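Local coordinates for alkyl hydroperoxide reductase E (Mycobacterium tuberculosis, PDB 5C04), which probably reduces hydrogen peroxide and organic hydroperoxides to water and alcohols at the expense of mycoredoxin thiols, protecting the bacterium from oxidative stress, at residues F60-D63 with D64-A67; K79-A82 with T83-F87; V121-R124 with S125-R129; M133-P136 with G137-R140. The protein carries 1 engineered substitution. One frame throughout, in Å; residues are numbered along the deposited sequence.

Interaction 1 (F60-D63 with D64-A67); sequences FEND and DSAA
Asn62 N bonds to Ser65 O at 3.0 Å where the chain doubles back, with the end-to-end directions of 60-63 and 64-67 standing 143° apart. The bond is almost straight, 171° at the hydrogen. Glu61 CA adds a CA-H...O contact of 3.4 Å to the same Ser65 O.

The side chain of Asn62 folds in over the turn. Its CG sits between the backbone N and the carbonyl carbon (chi1 57°), and this brings the amide back over the chain that follows. OD1 takes the N-H of Asp64 at 2.8 Å, in the plane of the amide carbonyl. This is an Asx turn. Ser65 N also gives OD1 a bond of 2.9 Å, but it is bent and weak. The other end of the amide, ND2, is bonded to Pro58 O, so both ends of the group are fixed.

Farther from the turn the contact is apolar. Phe60 CB touches Ala67 CB at 4.0 Å, while the phenyl ring turns off to helix 143-150 and packs on Trp145 and Leu149. A water bridges Glu61 and Ala67. It donates to Glu61 OE2 at 2.7 Å and accepts from Ala67 N at 3.0 Å.

The side-chain carbonyl of Asn62 thus stands in for a backbone acceptor. It gathers two N-H groups, one of them weakly, at the entrance to strand 65-71, and the water serves a third.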
ATOM      1  N   PHE A  60      17.310  20.522  -0.657  1.00 27.98           N
ATOM      2  CA  PHE A  60      17.526  19.121  -0.336  1.00 27.29           C
ATOM      3  C   PHE A  60      18.082  18.273  -1.470  1.00 28.07           C
ATOM      4  O   PHE A  60      18.684  17.233  -1.213  1.00 29.76           O
ATOM      5  CB  PHE A  60      16.196  18.512   0.120  1.00 26.49           C
ATOM      6  CG  PHE A  60      15.588  19.212   1.303  1.00 26.09           C
ATOM      7  CD1 PHE A  60      16.196  19.140   2.539  1.00 28.29           C
ATOM      8  CD2 PHE A  60      14.421  19.929   1.182  1.00 27.18           C
ATOM      9  CE1 PHE A  60      15.657  19.780   3.639  1.00 28.80           C
ATOM     10  CE2 PHE A  60      13.852  20.564   2.289  1.00 27.95           C
ATOM     11  CZ  PHE A  60      14.480  20.491   3.520  1.00 28.58           C
ATOM     12  N   GLU A  61      17.823  18.688  -2.705  1.00 27.63           N
ATOM     13  CA  GLU A  61      18.244  17.959  -3.884  1.00 30.76           C
ATOM     14  C   GLU A  61      19.007  18.954  -4.735  1.00 32.51           C
ATOM     15  O   GLU A  61      18.410  19.833  -5.358  1.00 33.79           O
ATOM     16  CB  GLU A  61      17.018  17.412  -4.633  1.00 30.48           C
ATOM     17  CG  GLU A  61      17.294  16.419  -5.743  1.00 33.70           C
ATOM     18  CD  GLU A  61      16.015  16.034  -6.464  1.00 34.30           C
ATOM     19  OE1 GLU A  61      15.515  16.889  -7.236  1.00 37.33           O
ATOM     20  OE2 GLU A  61      15.509  14.902  -6.246  1.00 33.40           O
ATOM     21  N   ASN A  62      20.329  18.797  -4.751  1.00 32.25           N
ATOM     22  CA  ASN A  62      21.256  19.761  -5.365  1.00 34.96           C
ATOM     23  C   ASN A  62      22.600  19.067  -5.618  1.00 35.88           C
ATOM     24  O   ASN A  62      22.671  17.847  -5.559  1.00 37.37           O
ATOM     25  CB  ASN A  62      21.379  21.004  -4.471  1.00 34.02           C
ATOM     26  CG  ASN A  62      21.828  20.686  -3.053  1.00 34.57           C
ATOM     27  OD1 ASN A  62      22.804  19.951  -2.825  1.00 33.52           O
ATOM     28  ND2 ASN A  62      21.110  21.246  -2.079  1.00 33.49           N
ATOM     29  N   ASP A  63      23.650  19.834  -5.908  1.00 40.38           N
ATOM     30  CA  ASP A  63      24.971  19.247  -6.173  1.00 42.44           C
ATOM     31  C   ASP A  63      25.567  18.490  -4.984  1.00 40.34           C
ATOM     32  O   ASP A  63      26.349  17.558  -5.185  1.00 41.18           O
ATOM     33  CB  ASP A  63      25.961  20.333  -6.624  1.00 46.02           C
ATOM     34  CG  ASP A  63      25.622  20.916  -7.991  1.00 50.01           C
ATOM     35  OD1 ASP A  63      24.883  20.266  -8.761  1.00 53.04           O
ATOM     36  OD2 ASP A  63      26.124  22.025  -8.304  1.00 56.46           O
ATOM     37  N   ASP A  64      25.189  18.876  -3.764  1.00 39.26           N
ATOM     38  CA  ASP A  64      25.740  18.269  -2.543  1.00 38.57           C
ATOM     39  C   ASP A  64      24.853  17.217  -1.864  1.00 36.34           C
ATOM     40  O   ASP A  64      25.357  16.401  -1.084  1.00 33.79           O
ATOM     41  CB  ASP A  64      26.035  19.365  -1.519  1.00 39.83           C
ATOM     42  CG  ASP A  64      26.925  20.459  -2.079  1.00 43.59           C
ATOM     43  OD1 ASP A  64      27.868  20.121  -2.808  1.00 47.09           O
ATOM     44  OD2 ASP A  64      26.656  21.639  -1.797  1.00 45.99           O
ATOM     45  N   SER A  65      23.544  17.260  -2.143  1.00 34.09           N
ATOM     46  CA  SER A  65      22.539  16.506  -1.364  1.00 34.06           C
ATOM     47  C   SER A  65      21.533  15.808  -2.272  1.00 31.74           C
ATOM     48  O   SER A  65      21.194  16.297  -3.357  1.00 29.41           O
ATOM     49  CB  SER A  65      21.778  17.458  -0.419  1.00 33.78           C
ATOM     50  OG  SER A  65      22.696  18.233   0.375  1.00 38.72           O
ATOM     51  N   ALA A  66      21.022  14.676  -1.787  1.00 30.70           N
ATOM     52  CA  ALA A  66      19.881  14.011  -2.404  1.00 30.59           C
ATOM     53  C   ALA A  66      18.863  13.742  -1.313  1.00 27.61           C
ATOM     54  O   ALA A  66      19.225  13.631  -0.141  1.00 27.90           O
ATOM     55  CB  ALA A  66      20.298  12.713  -3.057  1.00 31.58           C
ATOM     56  N   ALA A  67      17.588  13.678  -1.694  1.00 25.35           N
ATOM     57  CA  ALA A  67      16.524  13.368  -0.749  1.00 24.13           C
ATOM     58  C   ALA A  67      15.682  12.206  -1.267  1.00 23.51           C
ATOM     59  O   ALA A  67      15.287  12.202  -2.427  1.00 25.05           O
ATOM     60  CB  ALA A  67      15.647  14.569  -0.509  1.00 24.88           C
TER
HETATM   61  O   HOH W   1      16.852  13.265  -4.607  1.00 31.28           O

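Interaction 2 (K79-A82 with T83-F87); sequences KIWA and TQSGF
Thr83 and Ser85 each bond twice to a carbonyl one turn back, once through the backbone and once through the hydroxyl. Thr83 N and Thr83 OG1 both reach Lys79 O at 2.9 Å, from opposite faces of its plane. Ser85 N and Ser85 OG share Trp81 O in the same way, with OG at 2.8 Å. The OG of Ser85 stands beside the backbone N (chi1 -55°), within range of that carbonyl. It is also bonded to Gln47 NE2.

The helix ends in a Schellman motif. Gly86 has positive phi, and Phe87 N turns back to Ala82 O at 2.9 Å. The bond from Gly86 N to Thr83 O is weak.

A water links two side chains: it accepts from Lys79 NZ at 2.8 Å and donates to Thr83 OG1. Lys79 NZ is bonded to Asn18 as well.

The apolar part is a T-shaped stack. The edge of Phe87 meets the face of Trp81. Phe87 CE2 sits over the Trp81 ring; the centroids of the Phe87 ring and the six-membered ring of Trp81 are 5.2 Å apart, planes at 86°. Ser85 CB lies over a face of the Phe87 ring. Ala82 CB packs on Phe87 CB at 3.9 Å.

Helix 75-85 is the crossover of a beta-alpha-beta unit between strands 65-71 and 91-93. Trp81 and Phe87 both pack on helix 44-55. Trp81 NE1 bonds Gln47 there, and its side chain lies about 4 Å from that of Cys46, the probable catalytic cysteine. Gln84 pairs with Gln84 of the second subunit.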
ATOM      1  N   LYS A  79       3.364   6.681  -7.519  1.00 20.80           N
ATOM      2  CA  LYS A  79       3.293   7.368  -8.804  1.00 22.69           C
ATOM      3  C   LYS A  79       2.113   8.328  -8.893  1.00 22.19           C
ATOM      4  O   LYS A  79       2.272   9.507  -9.283  1.00 23.01           O
ATOM      5  CB  LYS A  79       3.260   6.372  -9.967  1.00 24.51           C
ATOM      6  CG  LYS A  79       3.232   7.027 -11.352  1.00 27.08           C
ATOM      7  CD  LYS A  79       4.409   7.966 -11.572  1.00 29.38           C
ATOM      8  CE  LYS A  79       4.531   8.401 -13.022  1.00 32.23           C
ATOM      9  NZ  LYS A  79       5.619   9.405 -13.188  1.00 33.01           N
ATOM     10  N   ILE A  80       0.917   7.870  -8.539  1.00 20.97           N
ATOM     11  CA  ILE A  80      -0.262   8.729  -8.553  0.70 22.41           C
ATOM     12  C   ILE A  80      -0.113   9.887  -7.548  1.00 20.35           C
ATOM     13  O   ILE A  80      -0.430  11.046  -7.808  1.00 20.49           O
ATOM     14  CB  ILE A  80      -1.550   7.915  -8.268  0.70 24.09           C
ATOM     15  CG1 ILE A  80      -1.811   6.895  -9.386  0.70 26.52           C
ATOM     16  CG2 ILE A  80      -2.731   8.847  -8.052  0.70 24.73           C
ATOM     17  CD1 ILE A  80      -2.023   7.478 -10.765  0.70 28.27           C
ATOM     18  N   TRP A  81       0.360   9.570  -6.345  1.00 18.82           N
ATOM     19  CA  TRP A  81       0.509  10.579  -5.307  1.00 18.11           C
ATOM     20  C   TRP A  81       1.501  11.655  -5.769  1.00 18.18           C
ATOM     21  O   TRP A  81       1.240  12.855  -5.634  1.00 19.40           O
ATOM     22  CB  TRP A  81       0.979   9.936  -4.008  1.00 18.40           C
ATOM     23  CG  TRP A  81       0.846  10.824  -2.801  1.00 17.86           C
ATOM     24  CD1 TRP A  81      -0.123  11.753  -2.551  1.00 17.76           C
ATOM     25  CD2 TRP A  81       1.724  10.856  -1.666  1.00 17.42           C
ATOM     26  NE1 TRP A  81       0.082  12.348  -1.328  1.00 18.63           N
ATOM     27  CE2 TRP A  81       1.211  11.814  -0.761  1.00 17.22           C
ATOM     28  CE3 TRP A  81       2.864  10.151  -1.326  1.00 17.85           C
ATOM     29  CZ2 TRP A  81       1.820  12.086   0.457  1.00 17.35           C
ATOM     30  CZ3 TRP A  81       3.483  10.429  -0.110  1.00 18.25           C
ATOM     31  CH2 TRP A  81       2.959  11.390   0.765  1.00 18.35           C
ATOM     32  N   ALA A  82       2.620  11.209  -6.343  1.00 19.68           N
ATOM     33  CA  ALA A  82       3.642  12.136  -6.829  1.00 20.53           C
ATOM     34  C   ALA A  82       3.145  12.979  -7.991  1.00 21.67           C
ATOM     35  O   ALA A  82       3.395  14.209  -8.018  1.00 22.28           O
ATOM     36  CB  ALA A  82       4.895  11.390  -7.254  1.00 21.44           C
ATOM     37  N   THR A  83       2.433  12.362  -8.921  1.00 23.13           N
ATOM     38  CA  THR A  83       1.873  13.120 -10.052  1.00 24.71           C
ATOM     39  C   THR A  83       0.875  14.174  -9.579  1.00 25.05           C
ATOM     40  O   THR A  83       0.951  15.347  -9.973  1.00 26.71           O
ATOM     41  CB  THR A  83       1.232  12.190 -11.083  1.00 26.82           C
ATOM     42  OG1 THR A  83       2.240  11.321 -11.590  1.00 28.78           O
ATOM     43  CG2 THR A  83       0.596  13.001 -12.212  1.00 28.95           C
ATOM     44  N   GLN A  84      -0.063  13.787  -8.720  1.00 24.05           N
ATOM     45  CA  GLN A  84      -1.074  14.715  -8.257  1.00 25.36           C
ATOM     46  C   GLN A  84      -0.509  15.807  -7.331  1.00 24.04           C
ATOM     47  O   GLN A  84      -1.056  16.916  -7.241  1.00 27.61           O
ATOM     48  CB  GLN A  84      -2.225  13.920  -7.618  1.00 26.76           C
ATOM     49  CG  GLN A  84      -2.945  13.057  -8.645  1.00 27.93           C
ATOM     50  CD  GLN A  84      -4.133  12.283  -8.102  1.00 29.36           C
ATOM     51  OE1 GLN A  84      -4.534  12.439  -6.943  1.00 29.84           O
ATOM     52  NE2 GLN A  84      -4.726  11.464  -8.962  1.00 29.74           N
ATOM     53  N   SER A  85       0.599  15.520  -6.643  1.00 22.06           N
ATOM     54  CA  SER A  85       1.198  16.454  -5.692  1.00 21.51           C
ATOM     55  C   SER A  85       2.354  17.270  -6.279  1.00 21.22           C
ATOM     56  O   SER A  85       2.874  18.174  -5.592  1.00 23.14           O
ATOM     57  CB  SER A  85       1.734  15.709  -4.460  1.00 20.93           C
ATOM     58  OG  SER A  85       0.710  14.910  -3.862  1.00 20.53           O
ATOM     59  N   GLY A  86       2.793  16.908  -7.481  1.00 22.44           N
ATOM     60  CA  GLY A  86       3.949  17.541  -8.085  1.00 23.24           C
ATOM     61  C   GLY A  86       5.263  17.197  -7.429  1.00 23.12           C
ATOM     62  O   GLY A  86       6.185  18.069  -7.364  1.00 24.78           O
ATOM     63  N   PHE A  87       5.402  15.949  -6.952  1.00 21.50           N
ATOM     64  CA  PHE A  87       6.666  15.503  -6.356  1.00 22.15           C
ATOM     65  C   PHE A  87       7.560  14.988  -7.486  1.00 23.87           C
ATOM     66  O   PHE A  87       7.169  14.063  -8.219  1.00 24.59           O
ATOM     67  CB  PHE A  87       6.457  14.352  -5.346  1.00 20.61           C
ATOM     68  CG  PHE A  87       5.582  14.669  -4.169  1.00 20.18           C
ATOM     69  CD1 PHE A  87       5.444  15.950  -3.662  1.00 19.98           C
ATOM     70  CD2 PHE A  87       4.893  13.639  -3.553  1.00 18.88           C
ATOM     71  CE1 PHE A  87       4.657  16.191  -2.551  1.00 19.65           C
ATOM     72  CE2 PHE A  87       4.110  13.880  -2.436  1.00 19.52           C
ATOM     73  CZ  PHE A  87       3.988  15.149  -1.947  1.00 19.15           C
TER
HETATM   74  O   HOH W   2       4.942  11.459 -11.438  1.00 35.54           O

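Interaction 3 (V121-R124 with S125-R129); sequences VVDR and SGIIR
Asp123 grips the turn that follows it with one carboxylate oxygen and a strand residue with the other. OD1 accepts three bonds: from Ser125 OG at 2.8 Å, Ser125 N at 2.9 Å and Ile127 N at 3.1 Å. The hydroxyl comes in on the syn side, whereas both N-H groups meet OD1 from well out of the carboxylate plane. CG lies between the backbone N and the carbonyl carbon (chi1 73°), and this tucks the carboxylate over the turn.

The tight part is the backbone beneath. Asp123 to Gly126 is a type I turn, closed by Gly126 N on Asp123 O at 3.0 Å. Asp123 N bonds Ile127 O, and Gly126 has positive phi: a type I turn with a G1 bulge. Val122 and Ile128, both buried, form an antiparallel non-hydrogen-bonded pair, and Val122 CG1 packs on Gly126 CA at 3.5 Å. Arg129 N bonds Val121 O at 2.8 Å.

The solvent side holds the charges. Arg129 bends round to form a salt bridge, with NE 2.6 Å from Asp123 OD2 and a weak second bond from NH2. The carboxylate and guanidinium planes are 46° apart, and Ile127 CG2 lies over a face of the guanidinium.

One acidic group therefore ties together the turn and the outgoing strand. With so many donors around it, Asp123 is probably kept ionised.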
ATOM      1  N   VAL A 121      20.314  11.645   7.993  1.00 24.94           N
ATOM      2  CA  VAL A 121      21.224  12.149   6.991  1.00 26.18           C
ATOM      3  C   VAL A 121      22.436  11.229   6.983  1.00 28.64           C
ATOM      4  O   VAL A 121      23.009  10.935   8.051  1.00 29.68           O
ATOM      5  CB  VAL A 121      21.636  13.600   7.257  1.00 26.11           C
ATOM      6  CG1 VAL A 121      22.728  13.993   6.264  1.00 27.44           C
ATOM      7  CG2 VAL A 121      20.435  14.531   7.182  1.00 25.22           C
ATOM      8  N   VAL A 122      22.769  10.750   5.785  1.00 28.53           N
ATOM      9  CA  VAL A 122      23.875   9.827   5.558  1.00 31.08           C
ATOM     10  C   VAL A 122      24.953  10.610   4.852  1.00 32.02           C
ATOM     11  O   VAL A 122      24.707  11.247   3.820  1.00 31.79           O
ATOM     12  CB  VAL A 122      23.454   8.619   4.673  1.00 31.32           C
ATOM     13  CG1 VAL A 122      24.596   7.631   4.522  1.00 32.35           C
ATOM     14  CG2 VAL A 122      22.241   7.918   5.257  1.00 30.71           C
ATOM     15  N   ASP A 123      26.171  10.591   5.393  1.00 33.88           N
ATOM     16  CA  ASP A 123      27.212  11.381   4.762  1.00 35.36           C
ATOM     17  C   ASP A 123      27.801  10.639   3.563  1.00 36.53           C
ATOM     18  O   ASP A 123      27.372   9.529   3.231  1.00 35.23           O
ATOM     19  CB  ASP A 123      28.274  11.854   5.778  1.00 36.63           C
ATOM     20  CG  ASP A 123      29.193  10.752   6.264  1.00 38.74           C
ATOM     21  OD1 ASP A 123      29.236   9.638   5.696  1.00 39.05           O
ATOM     22  OD2 ASP A 123      29.934  11.038   7.235  1.00 40.41           O
ATOM     23  N   ARG A 124      28.807  11.230   2.927  1.00 37.03           N
ATOM     24  CA  ARG A 124      29.356  10.680   1.689  0.50 38.73           C
ATOM     25  C   ARG A 124      30.134   9.378   1.899  1.00 39.79           C
ATOM     26  O   ARG A 124      30.448   8.682   0.940  1.00 42.38           O
ATOM     27  CB  ARG A 124      30.242  11.715   0.997  0.50 40.18           C
ATOM     28  CG  ARG A 124      29.474  12.880   0.390  0.50 39.78           C
ATOM     29  CD  ARG A 124      30.413  13.805  -0.365  0.50 41.61           C
ATOM     30  NE  ARG A 124      31.269  14.572   0.537  0.50 42.52           N
ATOM     31  CZ  ARG A 124      31.010  15.808   0.961  0.50 42.80           C
ATOM     32  NH1 ARG A 124      31.859  16.419   1.777  0.50 43.84           N
ATOM     33  NH2 ARG A 124      29.908  16.439   0.577  0.50 41.91           N
ATOM     34  N   SER A 125      30.429   9.040   3.155  1.00 40.35           N
ATOM     35  CA  SER A 125      31.081   7.782   3.492  1.00 43.78           C
ATOM     36  C   SER A 125      30.104   6.743   4.055  1.00 42.29           C
ATOM     37  O   SER A 125      30.525   5.672   4.468  1.00 42.48           O
ATOM     38  CB  SER A 125      32.196   8.014   4.516  1.00 47.64           C
ATOM     39  OG  SER A 125      31.650   8.229   5.809  1.00 50.39           O
ATOM     40  N   GLY A 126      28.808   7.060   4.092  1.00 40.44           N
ATOM     41  CA  GLY A 126      27.793   6.092   4.522  1.00 39.51           C
ATOM     42  C   GLY A 126      27.495   6.052   6.015  1.00 38.66           C
ATOM     43  O   GLY A 126      26.884   5.096   6.507  1.00 37.86           O
ATOM     44  N   ILE A 127      27.919   7.084   6.737  1.00 37.52           N
ATOM     45  CA  ILE A 127      27.738   7.137   8.177  1.00 36.61           C
ATOM     46  C   ILE A 127      26.556   8.059   8.479  1.00 35.31           C
ATOM     47  O   ILE A 127      26.422   9.134   7.878  1.00 35.38           O
ATOM     48  CB  ILE A 127      29.030   7.650   8.874  1.00 38.83           C
ATOM     49  CG1 ILE A 127      30.218   6.745   8.546  1.00 41.90           C
ATOM     50  CG2 ILE A 127      28.820   7.769  10.377  1.00 39.40           C
ATOM     51  CD1 ILE A 127      30.144   5.351   9.128  1.00 42.93           C
ATOM     52  N   ILE A 128      25.707   7.634   9.416  1.00 36.12           N
ATOM     53  CA  ILE A 128      24.568   8.442   9.889  1.00 34.51           C
ATOM     54  C   ILE A 128      25.113   9.615  10.709  1.00 35.93           C
ATOM     55  O   ILE A 128      25.866   9.416  11.673  1.00 36.48           O
ATOM     56  CB  ILE A 128      23.571   7.599  10.733  1.00 34.70           C
ATOM     57  CG1 ILE A 128      22.912   6.544   9.846  1.00 35.20           C
ATOM     58  CG2 ILE A 128      22.517   8.473  11.393  1.00 33.43           C
ATOM     59  CD1 ILE A 128      22.149   5.477  10.603  1.00 35.55           C
ATOM     60  N   ARG A 129      24.781  10.824  10.274  1.00 35.04           N
ATOM     61  CA  ARG A 129      25.238  12.056  10.929  1.00 34.69           C
ATOM     62  C   ARG A 129      24.113  12.839  11.594  1.00 33.93           C
ATOM     63  O   ARG A 129      24.368  13.789  12.351  1.00 34.42           O
ATOM     64  CB  ARG A 129      25.959  12.934   9.904  1.00 37.37           C
ATOM     65  CG  ARG A 129      27.215  12.291   9.320  1.00 40.04           C
ATOM     66  CD  ARG A 129      28.292  12.041  10.370  1.00 42.79           C
ATOM     67  NE  ARG A 129      29.456  11.338   9.817  1.00 47.23           N
ATOM     68  CZ  ARG A 129      30.472  10.875  10.544  1.00 50.34           C
ATOM     69  NH1 ARG A 129      30.488  11.044  11.866  1.00 51.39           N
ATOM     70  NH2 ARG A 129      31.488  10.244   9.950  1.00 53.46           N
TER

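Interaction 4 (M133-P136 with G137-R140); sequences MKQP and GEVR
Glu138 turns its carboxylate to the backbone of Gln135. OE1 accepts from Gln135 N at 2.8 Å on the anti side, 19° out of the carboxylate plane. The bond is close to straight, 175° at the hydrogen. Lys134 CB lies over one face of the carboxylate, 3.6 Å from OE1. Gln135 CB also approaches OE1, at 3.5 Å. The side-chain amide of Gln135 is turned 29° from the carboxylate, and the two side chains cross at a slant. Glu138 is extended beyond CG, a shape that lets OE1 span the turn.

The turn itself is type I, from Gln135 to Glu138, with Pro136 and Gly137 at its centre. Glu138 N bonds Gln135 O at 3.0 Å, approaching from above the carbonyl plane. Gln135 and Glu138 thus bond each other twice, N-H to side chain one way and N-H to carbonyl the other. The turn follows strand 128-134 and leads the chain toward helix 143-150 of this thioredoxin-fold protein. Pro136 O is taken by Arg117 NH2 of strand 114-122, the hairpin partner.

Lys134 and Arg140 meet through their alkyl chains, CG to CG at 3.8 Å. Their charged ends go to other partners. Lys134 NZ forms a salt bridge with Glu132. Arg140 NH2 forms one with Glu49 and also bonds Phe37 O, while NH1 bonds Thr119 OG1. Arg140 also touches the engineered His38, and its side chain is about 6 Å from that of Cys46, the probable active-site cysteine.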
ATOM      1  N   MET A 133      13.403  10.261  15.240  1.00 26.61           N
ATOM      2  CA  MET A 133      12.163   9.521  14.978  1.00 26.46           C
ATOM      3  C   MET A 133      11.013  10.084  15.767  1.00 27.57           C
ATOM      4  O   MET A 133      11.015  10.038  17.001  1.00 29.63           O
ATOM      5  CB  MET A 133      12.304   8.035  15.300  1.00 27.51           C
ATOM      6  CG  MET A 133      11.175   7.187  14.719  1.00 27.21           C
ATOM      7  SD  MET A 133      11.045   5.524  15.410  1.00 28.57           S
ATOM      8  CE  MET A 133      10.413   5.838  17.052  1.00 31.96           C
ATOM      9  N   LYS A 134      10.037  10.636  15.052  1.00 25.48           N
ATOM     10  CA  LYS A 134       8.799  11.106  15.641  1.00 27.10           C
ATOM     11  C   LYS A 134       7.661  10.115  15.387  1.00 25.19           C
ATOM     12  O   LYS A 134       7.740   9.268  14.488  1.00 25.04           O
ATOM     13  CB  LYS A 134       8.460  12.505  15.109  1.00 28.37           C
ATOM     14  CG  LYS A 134       9.574  13.529  15.331  1.00 31.07           C
ATOM     15  CD  LYS A 134       9.922  13.665  16.799  1.00 35.61           C
ATOM     16  CE  LYS A 134      10.747  14.916  17.062  1.00 39.11           C
ATOM     17  NZ  LYS A 134      12.020  14.863  16.294  1.00 40.84           N
ATOM     18  N   GLN A 135       6.600  10.228  16.171  1.00 26.79           N
ATOM     19  CA  GLN A 135       5.442   9.370  16.013  1.00 27.22           C
ATOM     20  C   GLN A 135       4.564   9.793  14.829  1.00 25.33           C
ATOM     21  O   GLN A 135       4.686  10.912  14.303  1.00 24.85           O
ATOM     22  CB  GLN A 135       4.623   9.344  17.307  1.00 29.82           C
ATOM     23  CG  GLN A 135       5.377   8.748  18.492  1.00 32.57           C
ATOM     24  CD  GLN A 135       5.745   7.291  18.281  1.00 33.67           C
ATOM     25  OE1 GLN A 135       4.887   6.460  18.011  1.00 35.82           O
ATOM     26  NE2 GLN A 135       7.035   6.980  18.376  1.00 36.03           N
ATOM     27  N   PRO A 136       3.684   8.894  14.377  1.00 25.22           N
ATOM     28  CA  PRO A 136       2.844   9.241  13.223  1.00 24.85           C
ATOM     29  C   PRO A 136       1.988  10.485  13.431  1.00 24.99           C
ATOM     30  O   PRO A 136       1.688  11.204  12.480  1.00 24.96           O
ATOM     31  CB  PRO A 136       1.992   7.980  13.014  1.00 24.39           C
ATOM     32  CG  PRO A 136       2.867   6.878  13.516  1.00 24.94           C
ATOM     33  CD  PRO A 136       3.569   7.468  14.713  1.00 24.97           C
ATOM     34  N   GLY A 137       1.599  10.752  14.666  1.00 26.01           N
ATOM     35  CA  GLY A 137       0.791  11.932  14.958  1.00 27.45           C
ATOM     36  C   GLY A 137       1.539  13.227  15.136  1.00 28.04           C
ATOM     37  O   GLY A 137       0.899  14.255  15.360  1.00 31.77           O
ATOM     38  N   GLU A 138       2.871  13.197  15.029  1.00 26.59           N
ATOM     39  CA  GLU A 138       3.726  14.343  15.191  1.00 27.42           C
ATOM     40  C   GLU A 138       4.168  14.870  13.824  1.00 25.35           C
ATOM     41  O   GLU A 138       3.992  14.185  12.808  1.00 26.17           O
ATOM     42  CB  GLU A 138       4.958  13.970  16.009  1.00 30.10           C
ATOM     43  CG  GLU A 138       4.651  13.652  17.469  1.00 32.54           C
ATOM     44  CD  GLU A 138       5.918  13.373  18.247  1.00 35.19           C
ATOM     45  OE1 GLU A 138       6.447  12.244  18.127  1.00 35.09           O
ATOM     46  OE2 GLU A 138       6.376  14.290  18.978  1.00 37.99           O
ATOM     47  N   VAL A 139       4.702  16.082  13.811  1.00 24.37           N
ATOM     48  CA  VAL A 139       5.229  16.756  12.623  1.00 24.36           C
ATOM     49  C   VAL A 139       6.669  17.141  12.867  1.00 25.05           C
ATOM     50  O   VAL A 139       6.973  17.761  13.890  1.00 26.12           O
ATOM     51  CB  VAL A 139       4.445  18.054  12.291  1.00 25.32           C
ATOM     52  CG1 VAL A 139       4.957  18.690  10.997  1.00 27.70           C
ATOM     53  CG2 VAL A 139       2.983  17.731  12.200  1.00 25.91           C
ATOM     54  N   ARG A 140       7.564  16.838  11.922  1.00 21.87           N
ATOM     55  CA  ARG A 140       8.979  17.133  12.084  1.00 23.01           C
ATOM     56  C   ARG A 140       9.291  18.593  11.772  1.00 23.44           C
ATOM     57  O   ARG A 140       8.543  19.257  11.041  1.00 24.21           O
ATOM     58  CB  ARG A 140       9.814  16.193  11.216  1.00 22.35           C
ATOM     59  CG  ARG A 140       9.743  14.765  11.696  1.00 21.99           C
ATOM     60  CD  ARG A 140      10.358  13.817  10.688  1.00 21.15           C
ATOM     61  NE  ARG A 140       9.404  13.501   9.645  1.00 20.22           N
ATOM     62  CZ  ARG A 140       9.516  12.438   8.850  1.00 19.82           C
ATOM     63  NH1 ARG A 140      10.608  11.679   8.892  1.00 20.59           N
ATOM     64  NH2 ARG A 140       8.541  12.169   8.003  1.00 18.86           N
TER

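All four contacts are local, and three of them reach the same sheet. Interaction 1 leads into strand 65-71, interaction 3 turns the hairpin of strands 114-122 and 128-134, and interaction 4 follows the second of these. Interaction 2 closes the C-terminal end of helix 75-85, about 28 Å centre to centre from interaction 3. Interactions 1, 2 and 3 are partly buried; interaction 4 lies at the surface. Asn62 and Asp123 both fold a side-chain oxygen over a turn, but the aspartate adds a salt bridge. Interaction 2 relies on hydroxyls and an aromatic pair, interaction 4 on a carboxylate. Interactions 2 and 4 approach Cys46; the other two lie away from it.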